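Side-chain contacts in protein osa (Shigella flexneri, PDB 4O7K), which suppresses the oncogenicity of Agrobacterium tumefaciens, acting as a plasmid fertility inhibition factor of the ParB/Srx superfamily: residues A[60-65]-A[181-186]; A[75-80]-A[92-97]; A[144-147]-A[153-156]; A[162-167]-A[174-179]. The protein carries 1 engineered substitution. All coordinates share one frame; numbering follows the deposited sequence.

Interaction 1 (A[60-65]-A[181-186]); sequences SNAAQS and KLREQC
Arg183 reaches out from helix 179-189 and plugs its guanidinium into the loop 60-65, where Gln64 and Ala62 take hold of it. The chain runs extended from CG to NE, long enough to carry the charge from the helix surface to the loop carbonyls. Gln64 answers with its side-chain oxygen: NH1 of Arg183 donates to Gln64 OE1 at 2.7 Å, with the oxygen close to the guanidinium plane, and the amide and guanidinium planes lie only 11° apart. A bend at chi2 of Gln64 (-75°) carries OE1 to the guanidinium.

The loop links strand 55-58 of the mixed sheet to strand 67-72 of the three-stranded antiparallel sheet, so the arginine ties the crossing between the two sheets to the helix near the C-terminus. Its other grip is on main chain. Arg183 NH2 gives a hydrogen bond to Ala62 O at 2.9 Å, the oxygen lying 18° out of the guanidinium plane, and NH1 adds a weak one to the same carbonyl. A water doubles that link, donating to Ala62 O and accepting from Arg183 NH1, while the carbonyl of Ala59 takes a further bond from NH2. The CB of Ala62 packs 4.0 Å from NH2 of Arg183 and also rests on Val179, at the start of the same helix.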
loop_
_atom_site.group_PDB
_atom_site.type_symbol
_atom_site.label_atom_id
_atom_site.label_comp_id
_atom_site.label_asym_id
_atom_site.label_seq_id
_atom_site.Cartn_x
_atom_site.Cartn_y
_atom_site.Cartn_z
ATOM N N SER A 60 -2.625 4.680 13.932
ATOM C CA SER A 60 -3.268 5.462 14.981
ATOM C C SER A 60 -4.667 5.916 14.582
ATOM O O SER A 60 -5.526 6.116 15.438
ATOM C CB SER A 60 -2.408 6.676 15.346
ATOM O OG SER A 60 -2.366 7.608 14.287
ATOM N N ASN A 61 -4.897 6.067 13.283
ATOM C CA ASN A 61 -6.179 6.555 12.804
ATOM C C ASN A 61 -7.171 5.419 12.545
ATOM O O ASN A 61 -8.320 5.660 12.192
ATOM C CB ASN A 61 -5.994 7.394 11.532
ATOM C CG ASN A 61 -5.250 8.721 11.788
ATOM O OD1 ASN A 61 -5.005 9.491 10.856
ATOM N ND2 ASN A 61 -4.889 8.981 13.042
ATOM N N ALA A 62 -6.735 4.180 12.745
ATOM C CA ALA A 62 -7.593 3.019 12.509
ATOM C C ALA A 62 -8.631 2.779 13.615
ATOM O O ALA A 62 -8.396 3.085 14.787
ATOM C CB ALA A 62 -6.735 1.770 12.336
ATOM N N ALA A 63 -9.775 2.211 13.230
ATOM C CA ALA A 63 -10.754 1.726 14.196
ATOM C C ALA A 63 -10.326 0.364 14.732
ATOM O O ALA A 63 -9.607 -0.381 14.060
ATOM C CB ALA A 63 -12.150 1.637 13.558
ATOM N N GLN A 64 -10.770 0.037 15.942
ATOM C CA GLN A 64 -10.528 -1.281 16.525
ATOM C C GLN A 64 -11.051 -2.408 15.630
ATOM O O GLN A 64 -10.543 -3.540 15.662
ATOM C CB GLN A 64 -11.178 -1.369 17.909
ATOM C CG GLN A 64 -10.493 -0.516 18.974
ATOM C CD GLN A 64 -9.198 -1.129 19.433
ATOM O OE1 GLN A 64 -8.139 -0.864 18.869
ATOM N NE2 GLN A 64 -9.273 -1.966 20.460
ATOM N N SER A 65 -12.071 -2.084 14.835
ATOM C CA SER A 65 -12.736 -3.049 13.981
ATOM C C SER A 65 -12.044 -3.222 12.628
ATOM O O SER A 65 -12.363 -4.147 11.875
ATOM C CB SER A 65 -14.194 -2.629 13.768
ATOM O OG SER A 65 -14.259 -1.369 13.117
ATOM N N LYS A 181 -6.446 -6.547 17.904
ATOM C CA LYS A 181 -5.590 -7.635 18.339
ATOM C C LYS A 181 -4.115 -7.238 18.238
ATOM O O LYS A 181 -3.305 -7.586 19.107
ATOM C CB LYS A 181 -5.864 -8.895 17.517
ATOM C CG LYS A 181 -5.020 -10.105 17.919
ATOM C CD LYS A 181 -5.497 -11.361 17.203
ATOM C CE LYS A 181 -4.754 -12.603 17.672
ATOM N NZ LYS A 181 -3.347 -12.633 17.186
ATOM N N LEU A 182 -3.765 -6.506 17.183
ATOM C CA LEU A 182 -2.377 -6.087 17.003
ATOM C C LEU A 182 -1.994 -5.079 18.084
ATOM O O LEU A 182 -0.917 -5.181 18.686
ATOM C CB LEU A 182 -2.149 -5.488 15.608
ATOM C CG LEU A 182 -0.685 -5.135 15.323
ATOM C CD1 LEU A 182 0.198 -6.362 15.468
ATOM C CD2 LEU A 182 -0.499 -4.536 13.948
ATOM N N ARG A 183 -2.878 -4.113 18.333
ATOM C CA ARG A 183 -2.633 -3.119 19.379
ATOM C C ARG A 183 -2.386 -3.814 20.718
ATOM O O ARG A 183 -1.441 -3.492 21.445
ATOM C CB ARG A 183 -3.808 -2.145 19.480
ATOM C CG ARG A 183 -3.774 -1.042 18.431
ATOM C CD ARG A 183 -5.050 -0.209 18.436
ATOM N NE ARG A 183 -4.979 0.902 17.491
ATOM C CZ ARG A 183 -6.043 1.567 17.037
ATOM N NH1 ARG A 183 -7.260 1.228 17.439
ATOM N NH2 ARG A 183 -5.896 2.569 16.179
ATOM N N GLU A 184 -3.222 -4.797 21.022
ATOM C CA GLU A 184 -3.099 -5.534 22.271
ATOM C C GLU A 184 -1.791 -6.339 22.338
ATOM O O GLU A 184 -1.152 -6.377 23.381
ATOM C CB GLU A 184 -4.324 -6.442 22.456
ATOM C CG GLU A 184 -4.093 -7.745 23.206
ATOM C CD GLU A 184 -5.399 -8.490 23.486
ATOM O OE1 GLU A 184 -6.250 -8.592 22.568
ATOM O OE2 GLU A 184 -5.572 -8.975 24.626
ATOM N N GLN A 185 -1.395 -6.980 21.239
ATOM C CA GLN A 185 -0.125 -7.708 21.207
ATOM C C GLN A 185 1.070 -6.783 21.435
ATOM O O GLN A 185 1.968 -7.099 22.212
ATOM C CB GLN A 185 0.060 -8.430 19.876
ATOM C CG GLN A 185 -0.772 -9.674 19.682
ATOM C CD GLN A 185 -0.524 -10.304 18.323
ATOM O OE1 GLN A 185 -0.113 -9.626 17.378
ATOM N NE2 GLN A 185 -0.784 -11.602 18.214
ATOM N N CYS A 186 1.084 -5.657 20.728
ATOM C CA CYS A 186 2.134 -4.659 20.875
ATOM C C CYS A 186 2.221 -4.184 22.314
ATOM O O CYS A 186 3.316 -4.008 22.852
ATOM C CB CYS A 186 1.897 -3.472 19.939
ATOM S SG CYS A 186 2.258 -3.853 18.222
HETATM O O HOH W 1 -9.396 3.127 17.485
#

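Interaction 2 (A[75-80]-A[92-97]); sequences AFYRAW and PLKQDM
The Tyr77 ring is met near its plane, along one edge, by the carbonyl of Pro92, with Pro92 O 3.9 Å from Tyr77 CE1. Two aliphatic groups approach the ring obliquely: the Met97 methyl, with CE 3.8 Å from Tyr77 CE1, and the Lys94 chain, with CD 3.6 Å from Tyr77 CE2. Both come from the same side of the ring plane, the methyl by CE1 and the lysine methylene by CE2.

Tyr77 gets there because its CG stands anti to the backbone N (chi1 -178°), sending the phenol off helix 73-81 toward the 92-97 segment. Its far end meets the start of the 3-10 turn, where the backbone N of Lys94 donates to Tyr77 OH at 2.9 Å with an N-H...O angle of 150°. The same hydroxyl lies 3.4 Å from Leu93 CA and is also hydrogen-bonded to Glu14 of helix 4-24. Met97 runs extended beyond CG, which brings its terminal methyl to the tyrosine; the lysine carries its NZ on to a salt bridge with Glu150.

Helix 140-148 backs this arrangement, with Met144 touching Pro92, Met97 and Trp80. The phenol thus has two aliphatic groups against one side of its ring and a carbonyl oxygen at its edge, while its hydroxyl makes the hydrogen bonds. That buried oxygen is held by a backbone N-H and a carboxylate, which probably helps to set the distance of 92-97 from the helix and ties both to helix 4-24.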
loop_
_atom_site.group_PDB
_atom_site.type_symbol
_atom_site.label_atom_id
_atom_site.label_comp_id
_atom_site.label_asym_id
_atom_site.label_seq_id
_atom_site.Cartn_x
_atom_site.Cartn_y
_atom_site.Cartn_z
ATOM N N ALA A 75 2.283 -6.382 -6.169
ATOM C CA ALA A 75 0.953 -6.966 -6.354
ATOM C C ALA A 75 -0.130 -5.916 -6.131
ATOM O O ALA A 75 -1.155 -5.901 -6.825
ATOM C CB ALA A 75 0.752 -8.134 -5.425
ATOM N N PHE A 76 0.096 -5.058 -5.144
ATOM C CA PHE A 76 -0.839 -3.988 -4.811
ATOM C C PHE A 76 -0.941 -3.020 -5.983
ATOM O O PHE A 76 -2.041 -2.635 -6.389
ATOM C CB PHE A 76 -0.374 -3.274 -3.537
ATOM C CG PHE A 76 -1.273 -2.158 -3.092
ATOM C CD1 PHE A 76 -2.328 -2.402 -2.224
ATOM C CD2 PHE A 76 -1.041 -0.857 -3.512
ATOM C CE1 PHE A 76 -3.137 -1.368 -1.790
ATOM C CE2 PHE A 76 -1.845 0.180 -3.076
ATOM C CZ PHE A 76 -2.899 -0.080 -2.220
ATOM N N TYR A 77 0.227 -2.649 -6.512
ATOM C CA TYR A 77 0.350 -1.796 -7.685
ATOM C C TYR A 77 -0.444 -2.383 -8.850
ATOM O O TYR A 77 -1.235 -1.682 -9.477
ATOM C CB TYR A 77 1.832 -1.641 -8.044
ATOM C CG TYR A 77 2.181 -0.752 -9.225
ATOM C CD1 TYR A 77 1.319 0.250 -9.677
ATOM C CD2 TYR A 77 3.400 -0.914 -9.875
ATOM C CE1 TYR A 77 1.676 1.057 -10.757
ATOM C CE2 TYR A 77 3.758 -0.129 -10.937
ATOM C CZ TYR A 77 2.902 0.851 -11.380
ATOM O OH TYR A 77 3.293 1.620 -12.444
ATOM N N ARG A 78 -0.231 -3.667 -9.129
ATOM C CA ARG A 78 -0.943 -4.352 -10.211
ATOM C C ARG A 78 -2.458 -4.339 -10.027
ATOM O O ARG A 78 -3.209 -4.089 -10.975
ATOM C CB ARG A 78 -0.462 -5.796 -10.333
ATOM C CG ARG A 78 -1.212 -6.606 -11.375
ATOM C CD ARG A 78 -0.688 -8.029 -11.470
ATOM N NE ARG A 78 -1.389 -8.783 -12.511
ATOM C CZ ARG A 78 -2.528 -9.443 -12.317
ATOM N NH1 ARG A 78 -3.102 -9.451 -11.122
ATOM N NH2 ARG A 78 -3.094 -10.097 -13.319
ATOM N N ALA A 79 -2.909 -4.621 -8.811
ATOM C CA ALA A 79 -4.341 -4.639 -8.519
ATOM C C ALA A 79 -4.950 -3.243 -8.669
ATOM O O ALA A 79 -6.101 -3.084 -9.108
ATOM C CB ALA A 79 -4.586 -5.183 -7.119
ATOM N N TRP A 80 -4.165 -2.228 -8.326
ATOM C CA TRP A 80 -4.598 -0.838 -8.462
ATOM C C TRP A 80 -4.727 -0.464 -9.941
ATOM O O TRP A 80 -5.701 0.165 -10.347
ATOM C CB TRP A 80 -3.614 0.094 -7.742
ATOM C CG TRP A 80 -4.040 1.523 -7.627
ATOM C CD1 TRP A 80 -5.199 2.094 -8.112
ATOM C CD2 TRP A 80 -3.299 2.577 -7.009
ATOM N NE1 TRP A 80 -5.217 3.441 -7.812
ATOM C CE2 TRP A 80 -4.060 3.766 -7.141
ATOM C CE3 TRP A 80 -2.056 2.641 -6.347
ATOM C CZ2 TRP A 80 -3.634 4.989 -6.633
ATOM C CZ3 TRP A 80 -1.633 3.856 -5.840
ATOM C CH2 TRP A 80 -2.422 5.018 -5.985
ATOM N N PRO A 92 -1.545 6.165 -11.731
ATOM C CA PRO A 92 -0.487 6.572 -12.665
ATOM C C PRO A 92 0.602 5.503 -12.754
ATOM O O PRO A 92 0.729 4.702 -11.824
ATOM C CB PRO A 92 0.076 7.860 -12.039
ATOM C CG PRO A 92 -0.929 8.285 -11.009
ATOM C CD PRO A 92 -1.592 7.027 -10.536
ATOM N N LEU A 93 1.369 5.472 -13.841
ATOM C CA LEU A 93 2.589 4.676 -13.843
ATOM C C LEU A 93 3.507 5.203 -12.748
ATOM O O LEU A 93 3.476 6.392 -12.428
ATOM C CB LEU A 93 3.309 4.729 -15.191
ATOM C CG LEU A 93 2.673 4.086 -16.426
ATOM C CD1 LEU A 93 3.654 4.167 -17.580
ATOM C CD2 LEU A 93 2.267 2.644 -16.166
ATOM N N LYS A 94 4.314 4.316 -12.183
ATOM C CA LYS A 94 5.288 4.685 -11.160
ATOM C C LYS A 94 6.089 5.922 -11.559
ATOM O O LYS A 94 6.186 6.875 -10.793
ATOM C CB LYS A 94 6.234 3.515 -10.895
ATOM C CG LYS A 94 6.176 2.994 -9.486
ATOM C CD LYS A 94 6.560 1.514 -9.416
ATOM C CE LYS A 94 8.046 1.297 -9.594
ATOM N NZ LYS A 94 8.401 -0.139 -9.354
ATOM N N GLN A 95 6.612 5.926 -12.782
ATOM C CA GLN A 95 7.420 7.045 -13.269
ATOM C C GLN A 95 6.693 8.379 -13.222
ATOM O O GLN A 95 7.333 9.426 -13.190
ATOM C CB GLN A 95 7.905 6.780 -14.698
ATOM C CG GLN A 95 6.812 6.416 -15.686
ATOM C CD GLN A 95 7.367 6.000 -17.044
ATOM O OE1 GLN A 95 7.491 6.819 -17.960
ATOM N NE2 GLN A 95 7.710 4.720 -17.174
ATOM N N ASP A 96 5.362 8.346 -13.213
ATOM C CA ASP A 96 4.584 9.574 -13.253
ATOM C C ASP A 96 3.982 9.924 -11.904
ATOM O O ASP A 96 3.405 10.999 -11.732
ATOM C CB ASP A 96 3.471 9.463 -14.295
ATOM C CG ASP A 96 4.009 9.316 -15.699
ATOM O OD1 ASP A 96 5.020 9.975 -16.016
ATOM O OD2 ASP A 96 3.428 8.538 -16.481
ATOM N N MET A 97 4.107 9.016 -10.944
ATOM C CA MET A 97 3.525 9.264 -9.635
ATOM C C MET A 97 4.033 10.556 -8.979
ATOM O O MET A 97 3.238 11.269 -8.375
ATOM C CB MET A 97 3.762 8.067 -8.710
ATOM C CG MET A 97 2.843 6.894 -9.010
ATOM S SD MET A 97 3.251 5.444 -8.024
ATOM C CE MET A 97 2.155 4.220 -8.745
#

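Interaction 3 (A[144-147]-A[153-156]); sequences MWLL and VFPV. With PO4 (phosphate ion), chain C.
A leucine methyl sits over a phenyl face here: Leu146 CD1 lies 4.0 Å from the centroid of the Phe154 ring and 18° off its normal, a CH-pi contact displaced somewhat toward the rim, so that its nearest ring atom is Phe154 CG at 3.8 Å. Leu146 CB adds to this on the same ring, 4.0 Å from Phe154 CD2. Leu147, next along the helix, comes in differently. Its side chain crosses the phenylalanine at about a right angle, and CD2 meets the ring edge, 3.9 Å from Phe154 CE2.

The phenyl owes its position to chi1 near 50°, which places CG between the backbone N and the carbonyl carbon and turns the ring toward helix 140-148. Phe76 of helix 73-81 meets it edge-to-face, adding a second aromatic group to this buried cluster.

Trp145, between Met144 and Leu146, points elsewhere. Its NE1 donates to O1 of a phosphate at 3.2 Å with an angle of 138°, a somewhat bent bond. The anion probably comes from the crystallisation liquor.

While the indole of Trp145, on another side of the helix, helps to hold the bound phosphate together with His149 and His52, helix 140-148 packs on strand 153-158, an edge of the three-stranded antiparallel sheet, through a hydrophobic core near the chain's centre: the helix-on-sheet packing of a mixed alpha and beta fold.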
loop_
_atom_site.group_PDB
_atom_site.type_symbol
_atom_site.label_atom_id
_atom_site.label_comp_id
_atom_site.label_asym_id
_atom_site.label_seq_id
_atom_site.Cartn_x
_atom_site.Cartn_y
_atom_site.Cartn_z
ATOM N N MET A 144 1.192 6.106 -3.526
ATOM C CA MET A 144 2.064 6.396 -4.665
ATOM C C MET A 144 3.510 6.603 -4.220
ATOM O O MET A 144 4.451 6.142 -4.870
ATOM C CB MET A 144 1.582 7.636 -5.423
ATOM C CG MET A 144 0.229 7.488 -6.101
ATOM S SD MET A 144 -0.155 9.008 -6.990
ATOM C CE MET A 144 -1.901 8.770 -7.372
ATOM N N TRP A 145 3.671 7.320 -3.114
ATOM C CA TRP A 145 4.998 7.615 -2.585
ATOM C C TRP A 145 5.720 6.298 -2.308
ATOM O O TRP A 145 6.840 6.088 -2.774
ATOM C CB TRP A 145 4.899 8.478 -1.318
ATOM C CG TRP A 145 6.242 9.003 -0.819
ATOM C CD1 TRP A 145 6.818 10.214 -1.111
ATOM C CD2 TRP A 145 7.164 8.324 0.049
ATOM N NE1 TRP A 145 8.035 10.328 -0.477
ATOM C CE2 TRP A 145 8.272 9.180 0.240
ATOM C CE3 TRP A 145 7.159 7.071 0.680
ATOM C CZ2 TRP A 145 9.358 8.829 1.037
ATOM C CZ3 TRP A 145 8.238 6.726 1.471
ATOM C CH2 TRP A 145 9.325 7.605 1.645
ATOM N N LEU A 146 5.043 5.389 -1.602
ATOM C CA LEU A 146 5.630 4.104 -1.231
ATOM C C LEU A 146 5.976 3.293 -2.466
ATOM O O LEU A 146 7.051 2.707 -2.556
ATOM C CB LEU A 146 4.681 3.304 -0.317
ATOM C CG LEU A 146 4.382 3.873 1.079
ATOM C CD1 LEU A 146 3.079 3.299 1.622
ATOM C CD2 LEU A 146 5.522 3.568 2.036
ATOM N N LEU A 147 5.063 3.277 -3.425
ATOM C CA LEU A 147 5.263 2.513 -4.652
ATOM C C LEU A 147 6.419 3.073 -5.488
ATOM O O LEU A 147 7.291 2.325 -5.953
ATOM C CB LEU A 147 3.972 2.490 -5.462
ATOM C CG LEU A 147 2.883 1.598 -4.871
ATOM C CD1 LEU A 147 1.645 1.660 -5.758
ATOM C CD2 LEU A 147 3.394 0.161 -4.716
ATOM N N VAL A 153 7.117 -4.045 0.966
ATOM C CA VAL A 153 5.908 -4.457 1.673
ATOM C C VAL A 153 5.483 -3.310 2.583
ATOM O O VAL A 153 6.323 -2.650 3.207
ATOM C CB VAL A 153 6.136 -5.759 2.504
ATOM C CG1 VAL A 153 4.881 -6.151 3.282
ATOM C CG2 VAL A 153 6.571 -6.908 1.604
ATOM N N PHE A 154 4.182 -3.042 2.635
ATOM C CA PHE A 154 3.683 -2.047 3.558
ATOM C C PHE A 154 2.286 -2.451 4.015
ATOM O O PHE A 154 1.601 -3.214 3.330
ATOM C CB PHE A 154 3.706 -0.638 2.924
ATOM C CG PHE A 154 3.072 -0.549 1.553
ATOM C CD1 PHE A 154 1.707 -0.369 1.419
ATOM C CD2 PHE A 154 3.855 -0.586 0.410
ATOM C CE1 PHE A 154 1.121 -0.265 0.167
ATOM C CE2 PHE A 154 3.283 -0.477 -0.849
ATOM C CZ PHE A 154 1.914 -0.318 -0.974
ATOM N N PRO A 155 1.875 -1.974 5.193
ATOM C CA PRO A 155 0.529 -2.286 5.678
ATOM C C PRO A 155 -0.523 -1.346 5.095
ATOM O O PRO A 155 -0.211 -0.197 4.770
ATOM C CB PRO A 155 0.637 -2.099 7.192
ATOM C CG PRO A 155 1.821 -1.213 7.405
ATOM C CD PRO A 155 2.662 -1.200 6.167
ATOM N N VAL A 156 -1.742 -1.850 4.965
ATOM C CA VAL A 156 -2.892 -1.038 4.586
ATOM C C VAL A 156 -4.040 -1.445 5.498
ATOM O O VAL A 156 -3.977 -2.487 6.159
ATOM C CB VAL A 156 -3.296 -1.219 3.107
ATOM C CG1 VAL A 156 -2.208 -0.709 2.170
ATOM C CG2 VAL A 156 -3.623 -2.685 2.813
HETATM P P PO4 C . 11.621 12.087 -1.395
HETATM O O1 PO4 C . 10.241 12.038 -2.034
HETATM O O2 PO4 C . 12.478 10.964 -1.933
HETATM O O3 PO4 C . 12.299 13.402 -1.699
HETATM O O4 PO4 C . 11.489 11.957 0.103
#

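Interaction 4 (A[162-167]-A[174-179]); sequences ASAVML and AAPIQV
Pro176 lays its ring against Ala164 and Val165 on helix 161-171. The closest side-chain approach is between the two beta carbons, Ala164 CB and Pro176 CB, at 3.7 Å, with Pro176 CG also 3.9 Å from Ala164 CB. That CG then reaches past the methyl to the main chain of the helix, coming within 3.5 Å of Ala164 O and 3.7 Å of Val165 N. The small methyl of Ala164 is consistent with this closeness: the CA atoms of Ala164 and Pro176 are 6.0 Å apart.

Val165 supplies the outer flank. One of its methyls, CG2, lies 4.0 Å from Pro176 CG; with chi1 at 168° it is CG1 that stands anti to the backbone N, and CG2, anti to the carbonyl carbon, is the branch brought round to the proline. The valine is exposed at this border, whereas Ala164 is buried. All the side-chain contacts are apolar, and they are made by three residues alone, so the fit depends on shape and closeness rather than on directed bonds.

Pro176 comes just ahead of the short strand 177-178, whose Ile177 pairs by backbone hydrogen bonds with Ile68 of strand 67-72. Gln178 is the N-cap of helix 179-189, and its NE2 bonds to the carbonyl of Gln64. Ala164 also touches Phe67 and Val69 of strand 67-72 and Ser158 of strand 153-158, so helix 161-171 lies against the three-stranded antiparallel sheet, with the proline packed beside it where the edge strand begins.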
loop_
_atom_site.group_PDB
_atom_site.type_symbol
_atom_site.label_atom_id
_atom_site.label_comp_id
_atom_site.label_asym_id
_atom_site.label_seq_id
_atom_site.Cartn_x
_atom_site.Cartn_y
_atom_site.Cartn_z
ATOM N N ALA A 162 -13.617 -10.109 6.088
ATOM C CA ALA A 162 -13.724 -10.737 4.778
ATOM C C ALA A 162 -13.007 -9.922 3.713
ATOM O O ALA A 162 -12.322 -10.476 2.861
ATOM C CB ALA A 162 -15.175 -10.928 4.394
ATOM N N SER A 163 -13.187 -8.607 3.758
ATOM C CA SER A 163 -12.500 -7.708 2.841
ATOM C C SER A 163 -10.993 -7.843 3.013
ATOM O O SER A 163 -10.252 -7.862 2.034
ATOM C CB SER A 163 -12.927 -6.255 3.078
ATOM O OG SER A 163 -14.322 -6.074 2.822
ATOM N N ALA A 164 -10.552 -7.952 4.264
ATOM C CA ALA A 164 -9.133 -8.071 4.570
ATOM C C ALA A 164 -8.588 -9.397 4.054
ATOM O O ALA A 164 -7.501 -9.451 3.489
ATOM C CB ALA A 164 -8.891 -7.940 6.075
ATOM N N VAL A 165 -9.362 -10.465 4.212
ATOM C CA VAL A 165 -8.898 -11.767 3.759
ATOM C C VAL A 165 -8.810 -11.799 2.230
ATOM O O VAL A 165 -7.863 -12.368 1.672
ATOM C CB VAL A 165 -9.804 -12.909 4.291
ATOM C CG1 VAL A 165 -9.495 -14.221 3.580
ATOM C CG2 VAL A 165 -9.604 -13.071 5.798
ATOM N N MET A 166 -9.772 -11.161 1.562
ATOM C CA MET A 166 -9.759 -11.026 0.107
ATOM C C MET A 166 -8.541 -10.245 -0.394
ATOM O O MET A 166 -7.889 -10.649 -1.358
ATOM C CB MET A 166 -11.044 -10.332 -0.369
ATOM C CG MET A 166 -11.431 -10.684 -1.771
ATOM S SD MET A 166 -12.995 -9.858 -2.187
ATOM C CE MET A 166 -14.030 -10.343 -0.814
ATOM N N LEU A 167 -8.240 -9.119 0.252
ATOM C CA LEU A 167 -7.016 -8.382 -0.059
ATOM C C LEU A 167 -5.771 -9.262 0.126
ATOM O O LEU A 167 -4.922 -9.366 -0.770
ATOM C CB LEU A 167 -6.908 -7.130 0.817
ATOM C CG LEU A 167 -7.858 -5.992 0.433
ATOM C CD1 LEU A 167 -7.970 -4.972 1.565
ATOM C CD2 LEU A 167 -7.408 -5.318 -0.855
ATOM N N ALA A 174 0.876 -12.060 3.970
ATOM C CA ALA A 174 0.512 -12.781 5.191
ATOM C C ALA A 174 -0.970 -12.620 5.489
ATOM O O ALA A 174 -1.627 -11.723 4.944
ATOM C CB ALA A 174 1.332 -12.289 6.372
ATOM N N ALA A 175 -1.491 -13.479 6.359
ATOM C CA ALA A 175 -2.860 -13.340 6.842
ATOM C C ALA A 175 -3.099 -11.955 7.453
ATOM O O ALA A 175 -2.180 -11.353 8.026
ATOM C CB ALA A 175 -3.171 -14.432 7.870
ATOM N N PRO A 176 -4.340 -11.445 7.347
ATOM C CA PRO A 176 -4.629 -10.154 7.963
ATOM C C PRO A 176 -4.595 -10.273 9.468
ATOM O O PRO A 176 -4.654 -11.387 9.974
ATOM C CB PRO A 176 -6.060 -9.834 7.496
ATOM C CG PRO A 176 -6.387 -10.841 6.455
ATOM C CD PRO A 176 -5.539 -12.034 6.729
ATOM N N ILE A 177 -4.553 -9.147 10.168
ATOM C CA ILE A 177 -4.702 -9.151 11.618
ATOM C C ILE A 177 -5.568 -7.968 12.028
ATOM O O ILE A 177 -5.405 -6.856 11.518
ATOM C CB ILE A 177 -3.321 -9.102 12.353
ATOM C CG1 ILE A 177 -3.517 -9.206 13.866
ATOM C CG2 ILE A 177 -2.527 -7.835 11.980
ATOM C CD1 ILE A 177 -2.213 -9.404 14.634
ATOM N N GLN A 178 -6.513 -8.205 12.930
ATOM C CA GLN A 178 -7.412 -7.131 13.348
ATOM C C GLN A 178 -6.652 -6.088 14.150
ATOM O O GLN A 178 -5.786 -6.425 14.959
ATOM C CB GLN A 178 -8.581 -7.680 14.163
ATOM C CG GLN A 178 -9.605 -6.621 14.537
ATOM C CD GLN A 178 -10.884 -7.220 15.079
ATOM O OE1 GLN A 178 -11.072 -8.435 15.039
ATOM N NE2 GLN A 178 -11.770 -6.371 15.597
ATOM N N VAL A 179 -6.958 -4.820 13.906
ATOM C CA VAL A 179 -6.247 -3.729 14.557
ATOM C C VAL A 179 -6.262 -3.868 16.080
ATOM O O VAL A 179 -5.235 -3.690 16.733
ATOM C CB VAL A 179 -6.835 -2.371 14.141
ATOM C CG1 VAL A 179 -6.319 -1.250 15.055
ATOM C CG2 VAL A 179 -6.471 -2.088 12.700
#

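In the fold
Interaction 3 is the buried one, its centre about 3 Å from that of the chain, and it is purely apolar across the two segments; interaction 1, with its centre 18 Å out, is a surface contact made of hydrogen bonds and a water. Interactions 2 and 4 fall between, partly buried: interaction 2 mixes hydrogen bonds with aliphatic contacts, and interaction 4 is wholly apolar. Helix 140-148 joins interactions 2 and 3, where the Lys94 chain packs on the carbonyl of Leu147. Interactions 3 and 4 reach the same antiparallel sheet through strand 153-158 and strand 177-178. Interactions 1 and 4 touch where the carbonyl of Ala63 packs on Val179, as the chain passes into helix 179-189.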